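PDB 2NQL: Isomerase/lactonizing enzyme from Agrobacterium fabrum str. C58, which is of undetermined function but belongs to the enolase superfamily, with a capping N-terminal domain and a TIM-type barrel. Local coordinates for residues T48-V53 against A316-G321; N181-A186 against P207-A212; D247-E252 against I278-I283; N297-G302 against L328-T333. All blocks are in the same frame, centred on the assembly; numbering follows the deposited sequence.

Interaction 1 of 4, residues T48-V53 against A316-G321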
loop_
_atom_site.group_PDB
_atom_site.type_symbol
_atom_site.label_atom_id
_atom_site.label_comp_id
_atom_site.label_asym_id
_atom_site.label_seq_id
_atom_site.Cartn_x
_atom_site.Cartn_y
_atom_site.Cartn_z
ATOM N N THR A 48 9.782 19.525 -5.580
ATOM C CA THR A 48 10.549 20.766 -5.612
ATOM C C THR A 48 9.866 21.854 -4.768
ATOM O O THR A 48 9.819 23.025 -5.137
ATOM C CB THR A 48 10.812 21.230 -7.083
ATOM O OG1 THR A 48 9.574 21.290 -7.804
ATOM C CG2 THR A 48 11.796 20.225 -7.772
ATOM N N PHE A 49 9.295 21.432 -3.643
ATOM C CA PHE A 49 8.381 22.257 -2.835
ATOM C C PHE A 49 8.067 21.411 -1.590
ATOM O O PHE A 49 8.340 20.192 -1.573
ATOM C CB PHE A 49 7.086 22.604 -3.590
ATOM C CG PHE A 49 6.473 21.420 -4.268
ATOM C CD1 PHE A 49 5.715 20.508 -3.519
ATOM C CD2 PHE A 49 6.700 21.172 -5.632
ATOM C CE1 PHE A 49 5.180 19.350 -4.125
ATOM C CE2 PHE A 49 6.164 20.027 -6.255
ATOM C CZ PHE A 49 5.406 19.116 -5.497
ATOM N N ASP A 50 7.517 22.050 -0.567
ATOM C CA ASP A 50 7.035 21.333 0.622
ATOM C C ASP A 50 5.525 21.294 0.486
ATOM O O ASP A 50 4.920 22.272 0.041
ATOM C CB ASP A 50 7.385 22.081 1.892
ATOM C CG ASP A 50 8.833 21.883 2.323
ATOM O OD1 ASP A 50 9.557 21.036 1.750
ATOM O OD2 ASP A 50 9.245 22.597 3.260
ATOM N N ARG A 51 4.912 20.167 0.839
ATOM C CA ARG A 51 3.439 20.060 0.693
ATOM C C ARG A 51 2.945 18.976 1.638
ATOM O O ARG A 51 3.598 17.947 1.793
ATOM C CB ARG A 51 3.054 19.700 -0.760
ATOM C CG ARG A 51 1.528 19.749 -1.046
ATOM C CD ARG A 51 1.258 19.718 -2.555
ATOM N NE ARG A 51 1.843 18.570 -3.236
ATOM C CZ ARG A 51 1.985 18.498 -4.561
ATOM N NH1 ARG A 51 1.616 19.522 -5.350
ATOM N NH2 ARG A 51 2.527 17.417 -5.083
ATOM N N SER A 52 1.808 19.211 2.272
ATOM C CA SER A 52 1.194 18.142 3.052
ATOM C C SER A 52 -0.310 18.264 2.885
ATOM O O SER A 52 -0.815 19.284 2.392
ATOM C CB SER A 52 1.576 18.246 4.536
ATOM O OG SER A 52 1.151 19.472 5.087
ATOM N N VAL A 53 -1.022 17.221 3.305
ATOM C CA VAL A 53 -2.483 17.234 3.240
ATOM C C VAL A 53 -3.022 17.454 4.632
ATOM O O VAL A 53 -2.633 16.736 5.550
ATOM C CB VAL A 53 -3.039 15.876 2.685
ATOM C CG1 VAL A 53 -4.588 15.758 2.947
ATOM C CG2 VAL A 53 -2.735 15.762 1.183
ATOM N N ALA A 316 10.653 12.094 11.953
ATOM C CA ALA A 316 10.054 13.398 11.678
ATOM C C ALA A 316 10.369 13.816 10.245
ATOM O O ALA A 316 11.367 13.358 9.642
ATOM C CB ALA A 316 10.578 14.462 12.686
ATOM N N THR A 317 9.536 14.692 9.704
ATOM C CA THR A 317 9.557 14.978 8.289
ATOM C C THR A 317 8.923 16.324 7.944
ATOM O O THR A 317 8.425 17.029 8.818
ATOM C CB THR A 317 8.904 13.815 7.483
ATOM O OG1 THR A 317 9.205 13.992 6.097
ATOM C CG2 THR A 317 7.410 13.775 7.674
ATOM N N VAL A 318 8.959 16.675 6.659
ATOM C CA VAL A 318 8.262 17.825 6.109
ATOM C C VAL A 318 6.774 17.738 6.456
ATOM O O VAL A 318 6.120 16.731 6.207
ATOM C CB VAL A 318 8.447 17.846 4.562
ATOM C CG1 VAL A 318 7.442 18.769 3.872
ATOM C CG2 VAL A 318 9.909 18.228 4.214
ATOM N N GLY A 319 6.260 18.806 7.042
ATOM C CA GLY A 319 4.850 18.888 7.374
ATOM C C GLY A 319 4.607 20.197 8.090
ATOM O O GLY A 319 5.559 20.941 8.361
ATOM N N ALA A 320 3.340 20.492 8.371
ATOM C CA ALA A 320 2.949 21.792 8.947
ATOM C C ALA A 320 3.145 21.810 10.468
ATOM O O ALA A 320 3.256 22.880 11.080
ATOM C CB ALA A 320 1.500 22.107 8.602
ATOM N N GLY A 321 3.192 20.628 11.075
ATOM C CA GLY A 321 3.336 20.534 12.520
ATOM C C GLY A 321 2.172 19.784 13.164
ATOM O O GLY A 321 2.244 19.456 14.338
#

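Interaction 2 of 4, residues N181-A186 against P207-A212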
loop_
_atom_site.group_PDB
_atom_site.type_symbol
_atom_site.label_atom_id
_atom_site.label_comp_id
_atom_site.label_asym_id
_atom_site.label_seq_id
_atom_site.Cartn_x
_atom_site.Cartn_y
_atom_site.Cartn_z
ATOM N N ASN A 181 22.745 16.400 22.132
ATOM C CA ASN A 181 23.782 15.408 22.369
ATOM C C ASN A 181 23.689 14.222 21.414
ATOM O O ASN A 181 24.521 13.311 21.449
ATOM C CB ASN A 181 23.705 14.917 23.819
ATOM C CG ASN A 181 24.009 16.013 24.824
ATOM O OD1 ASN A 181 23.209 16.285 25.723
ATOM N ND2 ASN A 181 25.169 16.645 24.681
ATOM N N ALA A 182 22.661 14.236 20.570
ATOM C CA ALA A 182 22.390 13.130 19.674
ATOM C C ALA A 182 22.106 13.647 18.260
ATOM O O ALA A 182 21.472 14.696 18.083
ATOM C CB ALA A 182 21.253 12.266 20.230
ATOM N N PHE A 183 22.660 12.943 17.270
ATOM C CA PHE A 183 22.801 13.431 15.895
ATOM C C PHE A 183 22.635 12.266 14.937
ATOM O O PHE A 183 22.961 11.115 15.272
ATOM C CB PHE A 183 24.204 14.038 15.654
ATOM C CG PHE A 183 24.547 15.150 16.599
ATOM C CD1 PHE A 183 24.233 16.475 16.274
ATOM C CD2 PHE A 183 25.137 14.867 17.841
ATOM C CE1 PHE A 183 24.528 17.520 17.163
ATOM C CE2 PHE A 183 25.416 15.902 18.748
ATOM C CZ PHE A 183 25.124 17.221 18.409
ATOM N N LYS A 184 22.155 12.564 13.732
ATOM C CA LYS A 184 22.097 11.549 12.685
ATOM C C LYS A 184 22.512 12.176 11.371
ATOM O O LYS A 184 22.131 13.320 11.076
ATOM C CB LYS A 184 20.682 10.922 12.606
ATOM C CG LYS A 184 20.555 9.810 11.559
ATOM C CD LYS A 184 19.159 9.161 11.571
ATOM C CE LYS A 184 18.133 10.000 10.828
ATOM N NZ LYS A 184 16.798 9.396 11.006
ATOM N N PHE A 185 23.288 11.434 10.579
ATOM C CA PHE A 185 23.673 11.897 9.250
ATOM C C PHE A 185 23.195 10.929 8.176
ATOM O O PHE A 185 23.002 9.738 8.452
ATOM C CB PHE A 185 25.191 12.136 9.159
ATOM C CG PHE A 185 26.001 10.878 9.068
ATOM C CD1 PHE A 185 26.368 10.350 7.822
ATOM C CD2 PHE A 185 26.394 10.203 10.225
ATOM C CE1 PHE A 185 27.118 9.165 7.739
ATOM C CE2 PHE A 185 27.135 9.002 10.144
ATOM C CZ PHE A 185 27.498 8.495 8.899
ATOM N N ALA A 186 23.029 11.435 6.955
ATOM C CA ALA A 186 22.558 10.598 5.850
ATOM C C ALA A 186 23.736 10.241 4.954
ATOM O O ALA A 186 24.480 11.116 4.502
ATOM C CB ALA A 186 21.453 11.310 5.052
ATOM N N PRO A 207 33.594 11.854 22.129
ATOM C CA PRO A 207 33.144 10.465 22.320
ATOM C C PRO A 207 31.785 10.315 22.998
ATOM O O PRO A 207 31.169 9.253 22.899
ATOM C CB PRO A 207 34.255 9.848 23.191
ATOM C CG PRO A 207 34.810 11.011 23.962
ATOM C CD PRO A 207 34.728 12.194 23.015
ATOM N N GLN A 208 31.314 11.361 23.665
ATOM C CA GLN A 208 30.067 11.279 24.417
ATOM C C GLN A 208 28.814 11.467 23.545
ATOM O O GLN A 208 27.714 11.044 23.930
ATOM C CB GLN A 208 30.082 12.255 25.597
ATOM C CG GLN A 208 31.070 11.864 26.703
ATOM C CD GLN A 208 30.967 10.397 27.088
ATOM O OE1 GLN A 208 29.945 9.954 27.612
ATOM N NE2 GLN A 208 32.025 9.633 26.816
ATOM N N ALA A 209 28.989 12.082 22.371
ATOM C CA ALA A 209 27.860 12.354 21.432
ATOM C C ALA A 209 27.311 11.057 20.875
ATOM O O ALA A 209 28.071 10.119 20.635
ATOM C CB ALA A 209 28.328 13.224 20.294
ATOM N N LYS A 210 25.994 11.009 20.639
ATOM C CA LYS A 210 25.386 9.876 19.906
ATOM C C LYS A 210 25.313 10.252 18.433
ATOM O O LYS A 210 24.833 11.335 18.092
ATOM C CB LYS A 210 23.971 9.573 20.424
ATOM C CG LYS A 210 23.899 9.056 21.849
ATOM C CD LYS A 210 22.670 8.200 22.057
ATOM C CE LYS A 210 21.938 8.559 23.314
ATOM N NZ LYS A 210 22.626 8.023 24.509
ATOM N N ILE A 211 25.857 9.393 17.572
ATOM C CA ILE A 211 25.955 9.683 16.132
ATOM C C ILE A 211 25.446 8.464 15.364
ATOM O O ILE A 211 26.130 7.450 15.246
ATOM C CB ILE A 211 27.396 10.046 15.677
ATOM C CG1 ILE A 211 28.005 11.136 16.583
ATOM C CG2 ILE A 211 27.396 10.556 14.204
ATOM C CD1 ILE A 211 29.513 11.404 16.326
ATOM N N ALA A 212 24.242 8.589 14.819
ATOM C CA ALA A 212 23.644 7.535 14.006
ATOM C C ALA A 212 23.840 7.745 12.509
ATOM O O ALA A 212 24.027 8.882 12.031
ATOM C CB ALA A 212 22.142 7.435 14.335
HETATM O O HOH W 1 24.718 11.768 24.244
#

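Interaction 3 of 4, residues D247-E252 against I278-I283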
loop_
_atom_site.group_PDB
_atom_site.type_symbol
_atom_site.label_atom_id
_atom_site.label_comp_id
_atom_site.label_asym_id
_atom_site.label_seq_id
_atom_site.Cartn_x
_atom_site.Cartn_y
_atom_site.Cartn_z
ATOM N N ASP A 247 12.956 -6.198 1.466
ATOM C CA ASP A 247 13.983 -7.237 1.587
ATOM C C ASP A 247 14.134 -7.680 3.048
ATOM O O ASP A 247 15.158 -7.415 3.670
ATOM C CB ASP A 247 15.309 -6.698 1.020
ATOM C CG ASP A 247 16.413 -7.760 0.943
ATOM O OD1 ASP A 247 16.129 -8.963 1.129
ATOM O OD2 ASP A 247 17.581 -7.374 0.717
ATOM N N ILE A 248 13.100 -8.346 3.583
ATOM C CA ILE A 248 13.083 -8.814 4.982
ATOM C C ILE A 248 14.193 -9.854 5.240
ATOM O O ILE A 248 14.830 -9.833 6.293
ATOM C CB ILE A 248 11.670 -9.326 5.419
ATOM C CG1 ILE A 248 10.633 -8.187 5.350
ATOM C CG2 ILE A 248 11.684 -9.927 6.852
ATOM C CD1 ILE A 248 9.171 -8.646 5.376
ATOM N N ALA A 249 14.446 -10.725 4.261
ATOM C CA ALA A 249 15.579 -11.660 4.330
ATOM C C ALA A 249 16.925 -10.932 4.452
ATOM O O ALA A 249 17.796 -11.344 5.230
ATOM C CB ALA A 249 15.581 -12.589 3.110
ATOM N N GLY A 250 17.084 -9.856 3.679
ATOM C CA GLY A 250 18.281 -9.019 3.727
ATOM C C GLY A 250 18.455 -8.265 5.033
ATOM O O GLY A 250 19.577 -8.146 5.542
ATOM N N LEU A 251 17.346 -7.743 5.563
ATOM C CA LEU A 251 17.332 -7.100 6.882
ATOM C C LEU A 251 17.700 -8.095 7.984
ATOM O O LEU A 251 18.498 -7.774 8.887
ATOM C CB LEU A 251 15.962 -6.461 7.171
ATOM C CG LEU A 251 15.821 -5.687 8.500
ATOM C CD1 LEU A 251 16.774 -4.495 8.544
ATOM C CD2 LEU A 251 14.396 -5.223 8.676
ATOM N N GLU A 252 17.133 -9.301 7.888
ATOM C CA GLU A 252 17.498 -10.397 8.789
ATOM C C GLU A 252 19.005 -10.657 8.793
ATOM O O GLU A 252 19.628 -10.692 9.851
ATOM C CB GLU A 252 16.730 -11.670 8.453
ATOM C CG GLU A 252 17.155 -12.883 9.276
ATOM C CD GLU A 252 16.224 -14.085 9.133
ATOM O OE1 GLU A 252 15.242 -14.038 8.359
ATOM O OE2 GLU A 252 16.485 -15.092 9.816
ATOM N N ILE A 278 9.957 -8.175 12.980
ATOM C CA ILE A 278 10.505 -8.566 14.269
ATOM C C ILE A 278 10.395 -10.074 14.508
ATOM O O ILE A 278 11.165 -10.635 15.288
ATOM C CB ILE A 278 9.951 -7.721 15.443
ATOM C CG1 ILE A 278 8.480 -8.068 15.733
ATOM C CG2 ILE A 278 10.162 -6.200 15.155
ATOM C CD1 ILE A 278 7.948 -7.504 17.028
ATOM N N GLU A 279 9.465 -10.724 13.804
ATOM C CA GLU A 279 9.349 -12.189 13.816
ATOM C C GLU A 279 10.543 -12.905 13.161
ATOM O O GLU A 279 10.787 -14.080 13.427
ATOM C CB GLU A 279 7.989 -12.642 13.242
ATOM C CG GLU A 279 6.786 -12.369 14.202
ATOM C CD GLU A 279 5.389 -12.356 13.535
ATOM O OE1 GLU A 279 5.265 -12.558 12.299
ATOM O OE2 GLU A 279 4.396 -12.128 14.267
ATOM N N ARG A 280 11.304 -12.173 12.343
ATOM C CA ARG A 280 12.468 -12.701 11.629
ATOM C C ARG A 280 13.818 -12.032 11.945
ATOM O O ARG A 280 14.852 -12.686 11.851
ATOM C CB ARG A 280 12.222 -12.636 10.120
ATOM C CG ARG A 280 11.193 -13.635 9.602
ATOM C CD ARG A 280 10.968 -13.454 8.103
ATOM N NE ARG A 280 12.160 -13.782 7.319
ATOM C CZ ARG A 280 12.192 -13.861 5.990
ATOM N NH1 ARG A 280 11.093 -13.633 5.273
ATOM N NH2 ARG A 280 13.329 -14.169 5.376
ATOM N N CYS A 281 13.813 -10.732 12.269
ATOM C CA CYS A 281 15.056 -9.922 12.356
ATOM C C CYS A 281 15.344 -9.473 13.794
ATOM O O CYS A 281 14.456 -9.543 14.648
ATOM C CB CYS A 281 15.004 -8.693 11.444
ATOM S SG CYS A 281 14.280 -8.947 9.803
ATOM N N ARG A 282 16.586 -9.031 14.041
ATOM C CA ARG A 282 16.978 -8.390 15.309
ATOM C C ARG A 282 16.915 -6.856 15.238
ATOM O O ARG A 282 17.862 -6.190 14.810
ATOM C CB ARG A 282 18.371 -8.841 15.747
ATOM C CG ARG A 282 18.350 -10.107 16.574
ATOM C CD ARG A 282 19.740 -10.664 16.790
ATOM N NE ARG A 282 19.691 -12.123 16.837
ATOM C CZ ARG A 282 20.733 -12.924 16.638
ATOM N NH1 ARG A 282 21.937 -12.419 16.381
ATOM N NH2 ARG A 282 20.565 -14.240 16.699
ATOM N N ILE A 283 15.769 -6.320 15.646
ATOM C CA ILE A 283 15.484 -4.895 15.483
ATOM C C ILE A 283 15.683 -4.251 16.851
ATOM O O ILE A 283 15.002 -4.589 17.824
ATOM C CB ILE A 283 14.022 -4.655 14.937
ATOM C CG1 ILE A 283 13.792 -5.325 13.558
ATOM C CG2 ILE A 283 13.677 -3.156 14.901
ATOM C CD1 ILE A 283 14.868 -5.057 12.488
#

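Interaction 4 of 4, residues N297-G302 against L328-T333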
loop_
_atom_site.group_PDB
_atom_site.type_symbol
_atom_site.label_atom_id
_atom_site.label_comp_id
_atom_site.label_asym_id
_atom_site.label_seq_id
_atom_site.Cartn_x
_atom_site.Cartn_y
_atom_site.Cartn_z
ATOM N N ASN A 297 -2.491 3.548 15.160
ATOM C CA ASN A 297 -1.372 2.710 14.703
ATOM C C ASN A 297 -0.088 2.880 15.474
ATOM O O ASN A 297 0.616 1.914 15.746
ATOM C CB ASN A 297 -1.102 2.922 13.198
ATOM C CG ASN A 297 -2.058 2.112 12.322
ATOM O OD1 ASN A 297 -2.356 0.955 12.627
ATOM N ND2 ASN A 297 -2.515 2.708 11.220
ATOM N N PHE A 298 0.217 4.131 15.804
ATOM C CA PHE A 298 1.450 4.483 16.495
ATOM C C PHE A 298 1.415 3.833 17.890
ATOM O O PHE A 298 2.398 3.210 18.291
ATOM C CB PHE A 298 1.477 6.000 16.590
ATOM C CG PHE A 298 2.830 6.617 16.720
ATOM C CD1 PHE A 298 3.479 7.153 15.597
ATOM C CD2 PHE A 298 3.400 6.788 17.988
ATOM C CE1 PHE A 298 4.699 7.811 15.732
ATOM C CE2 PHE A 298 4.631 7.430 18.136
ATOM C CZ PHE A 298 5.276 7.943 17.013
ATOM N N ILE A 299 0.277 3.933 18.591
ATOM C CA ILE A 299 0.095 3.379 19.939
ATOM C C ILE A 299 0.270 1.843 19.938
ATOM O O ILE A 299 0.909 1.260 20.810
ATOM C CB ILE A 299 -1.306 3.819 20.518
ATOM C CG1 ILE A 299 -1.273 5.281 20.994
ATOM C CG2 ILE A 299 -1.790 2.917 21.641
ATOM C CD1 ILE A 299 -0.025 5.664 21.795
ATOM N N ARG A 300 -0.303 1.191 18.932
ATOM C CA ARG A 300 -0.147 -0.274 18.780
ATOM C C ARG A 300 1.277 -0.717 18.440
ATOM O O ARG A 300 1.741 -1.730 18.953
ATOM C CB ARG A 300 -1.147 -0.829 17.758
ATOM C CG ARG A 300 -2.585 -0.556 18.145
ATOM C CD ARG A 300 -3.567 -0.892 17.013
ATOM N NE ARG A 300 -4.949 -0.782 17.491
ATOM C CZ ARG A 300 -6.037 -0.852 16.724
ATOM N NH1 ARG A 300 -5.915 -0.994 15.407
ATOM N NH2 ARG A 300 -7.249 -0.738 17.276
ATOM N N ILE A 301 1.979 0.041 17.591
ATOM C CA ILE A 301 3.396 -0.205 17.337
ATOM C C ILE A 301 4.234 -0.041 18.635
ATOM O O ILE A 301 5.136 -0.854 18.929
ATOM C CB ILE A 301 3.918 0.674 16.170
ATOM C CG1 ILE A 301 3.413 0.111 14.828
ATOM C CG2 ILE A 301 5.424 0.781 16.188
ATOM C CD1 ILE A 301 3.438 1.121 13.679
ATOM N N GLY A 302 3.931 1.010 19.386
ATOM C CA GLY A 302 4.571 1.257 20.684
ATOM C C GLY A 302 4.365 0.108 21.673
ATOM O O GLY A 302 5.320 -0.327 22.323
ATOM N N LEU A 328 4.222 13.645 18.984
ATOM C CA LEU A 328 4.663 13.960 20.349
ATOM C C LEU A 328 3.660 13.439 21.386
ATOM O O LEU A 328 4.068 12.776 22.341
ATOM C CB LEU A 328 4.898 15.475 20.531
ATOM C CG LEU A 328 5.859 16.184 19.576
ATOM C CD1 LEU A 328 6.109 17.589 20.094
ATOM C CD2 LEU A 328 7.176 15.425 19.392
ATOM N N GLN A 329 2.373 13.728 21.186
ATOM C CA GLN A 329 1.295 13.239 22.072
ATOM C C GLN A 329 1.354 11.727 22.274
ATOM O O GLN A 329 1.407 11.239 23.413
ATOM C CB GLN A 329 -0.093 13.602 21.528
ATOM C CG GLN A 329 -0.442 15.095 21.464
ATOM C CD GLN A 329 -0.713 15.725 22.841
ATOM O OE1 GLN A 329 -0.739 15.034 23.862
ATOM N NE2 GLN A 329 -0.929 17.038 22.860
ATOM N N ALA A 330 1.356 10.985 21.167
ATOM C CA ALA A 330 1.392 9.524 21.241
ATOM C C ALA A 330 2.716 9.024 21.809
ATOM O O ALA A 330 2.722 8.138 22.656
ATOM C CB ALA A 330 1.146 8.924 19.879
ATOM N N SER A 331 3.834 9.598 21.343
ATOM C CA SER A 331 5.173 9.185 21.811
ATOM C C SER A 331 5.315 9.284 23.330
ATOM O O SER A 331 5.982 8.448 23.962
ATOM C CB SER A 331 6.270 10.051 21.182
ATOM O OG SER A 331 6.346 9.841 19.786
ATOM N N SER A 332 4.693 10.311 23.897
ATOM C CA SER A 332 4.833 10.619 25.332
ATOM C C SER A 332 4.286 9.542 26.263
ATOM O O SER A 332 4.676 9.486 27.416
ATOM C CB SER A 332 4.180 11.958 25.646
ATOM O OG SER A 332 2.772 11.821 25.706
ATOM N N THR A 333 3.395 8.694 25.744
ATOM C CA THR A 333 2.720 7.638 26.505
ATOM C C THR A 333 3.473 6.312 26.474
ATOM O O THR A 333 3.050 5.346 27.123
ATOM C CB THR A 333 1.290 7.365 25.926
ATOM O OG1 THR A 333 1.412 6.681 24.656
ATOM C CG2 THR A 333 0.512 8.669 25.771
#

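Interaction 1 of 4, residues T48-V53 against A316-G321
Asp50 opens strand 50-59 and turns its side chain toward the loop 316-321. Asp50 CB lies 3.9 Å from Val318 CG1. Asp50 CG comes next and makes the closest touch of the contact, 3.7 Å from Val318 CG1. CG stands anti to its own carbonyl carbon (chi1 -79°). At the tip, Asp50 OD1 rests beside both methyls of Val318, with Val318 CG2 at 3.8 Å. The two side chains cross obliquely. The same OD1 forms a salt bridge with Arg17 NE, so the carboxylate has a charged partner while the valine packs against it.

Val318 holds CG1 anti to its backbone N (chi1 164°), and this puts CG1 at the strand. Val318 CG1 also lies 4.2 Å from Arg51 N, a backbone amide buried by the contact with no partner in the model. Arg51 sets its CB away from the loop, and Phe49 CE1 sits over the centre of its guanidinium. Its NE and NH2 bond to the carbonyls of Gly71 and Ile72.

Ser52 approaches Gly319 and Ala320. Ser52 CB is 4.4 Å from Gly319 CA. Ser52 OG does not bond to Ala320 N across the gap of 4.1 Å. Both instead bond to Glu68 OE2, which bridges the two segments. Gly321 then sits at the N-cap of helix 322-331. No direct hydrogen bond joins the segments, and contact is light. Such packing of the N-terminal domain sheet against a loop following a barrel strand is typical of the enolase superfamily, whose N-terminal domain caps the barrel.

Interaction 2 of 4, residues N181-A186 against P207-A212
Ala212, Phe183 and Lys210 bury the most surface where strand 182-186 runs parallel to strand 210-214. Ala212 is gripped at both backbone polar atoms. Ala212 N donates to Phe183 O at 2.9 Å, almost straight at 173° and in the carbonyl plane. Ala212 O accepts from Phe185 N at 3.0 Å. Ala212 CB lies 4.0 Å from Lys184 CG, on the sheet face they share with Ala182 and Lys210.

Phe183 N donates to Lys210 O at 2.8 Å. This bond is more bent, 132° at the hydrogen, and the donor stands above the carbonyl plane. The Phe183 ring turns to the other face, with CG anti to its carbonyl carbon. Lys210 O meets the ring edge near its plane, 3.6 Å from Phe183 CD2. Ala209 CB approaches CE2 obliquely. On the same face Ile211 CG2 meets the edge of the Phe185 ring, 4.1 Å from Phe185 CD2.

Lys210 N donates to Asn181 O, and Lys210 CB packs on Ala182 CB at 3.8 Å. A water donates to both Asn181 O and Gln208 O and extends the pairing beyond the strand ends. Lys184 leads its tip away to a salt bridge with Glu240, a ligand of the sodium ion.

Backbone bonds therefore fix the register of this beta-alpha-beta unit. Phe183, Phe185 and Ile211 make an apolar face toward helix 194-205. On the other face Lys184 probably sets a positive charge beside the sodium site.

Interaction 3 of 4, residues D247-E252 against I278-I283
One salt bridge is the polar link between helix 248-255 and the loop 278-283. Arg280 NE donates to Glu252 OE1 at 3.3 Å, a long but fairly straight bond of 161°. The oxygen lies in the guanidinium plane, at its edge. The carboxylate and guanidinium planes stand 80° apart, so the groups do not pair side by side. Both charges have second partners: Glu252 OE2 meets Lys256, and Arg280 NH1 meets Glu279 of the second subunit.

Van der Waals packing fills in around this pair. Ile248 CG2 lies over one guanidinium face of Arg280, offset toward the rim, and touches Arg280 CD at 3.8 Å. Arg280 NH2 reaches Ala249 CA at 3.5 Å. Cys281 SG nestles against the helix turn, 3.8 Å from Leu251 CG and 3.5 Å from Glu252 N. That amide already bonds to Ile248 O within the helix. The side chains of Leu251 and Ile283 cross at about a right angle, with Leu251 CD2 3.8 Å from Ile283 CD1.

Capping orders the start of the helix. Asp247 is the N-cap residue, and Asp247 OD1 accepts from Gly250 N at 2.9 Å, from above the carboxylate plane.

Ile248 also packs on helix 271-278, and Leu251 on strand 262-264. The contact thus joins helix 248-255 to the loop between helix 271-278 and strand 285-286 of the barrel, at the subunit interface.

Interaction 4 of 4, residues N297-G302 against L328-T333
This is a small, buried packing contact between two barrel helices, 295-308 and 322-331, with no hydrogen bond between the two segments. It rests on Phe298 and Ile299 from segment 297-302. Segment 328-333 supplies Ala330, Ser331 and Thr333.

Phe298 holds CG anti to its backbone N (chi1 -155°), which carries the ring toward the other helix. Ala330 CB approaches the ring obliquely, 3.6 Å from Phe298 CD2. Ser331 OG also comes in obliquely, 3.4 Å from Phe298 CE2. That hydroxyl is hydrogen-bonded to Ser327 O one turn back in its own helix.

Ile299 works with its tip. Ile299 CD1 lies 4.0 Å from Ala330 CB, so the Ala330 methyl touches both Phe298 and Ile299. Ile299 CD1 also meets Thr333 OG1 at 3.4 Å, and the two side chains cross at about a right angle. Thr333 OG1 is held by a bond to Ala330 O at 2.8 Å, with the hydroxyl in the plane of that carbonyl. Ala330 O also accepts from Thr333 N at 3.2 Å. Two bonds thus grip this oxygen.

On the flanks, Met290 of the short helix 290-293 touches Phe298 and Ala330, while Pro314, in the loop after strand 311-312, touches Phe298 and Ser331. Ser331 also packs on strand 152-158, which places helix 322-331 against the barrel sheet.

From the N terminus, segment 48-53 of the N-terminal domain comes first. Its partner 316-321 begins 263 residues after its end, so interaction 1 closes a long loop and ties that domain to the barrel. Interactions 2 and 3 nest inside this loop, in series. Interaction 2 closes a short loop, the unit of strand 182-186, helix 194-205 and strand 210-214. Interaction 3 closes the next, from helix 248-255 to the loop before strand 285-286. Interaction 4 opens at 297-302, still inside the long loop, but closes at 328-333 beyond it. It therefore crosses interaction 1 and joins two later barrel helices. None of the four touch one another.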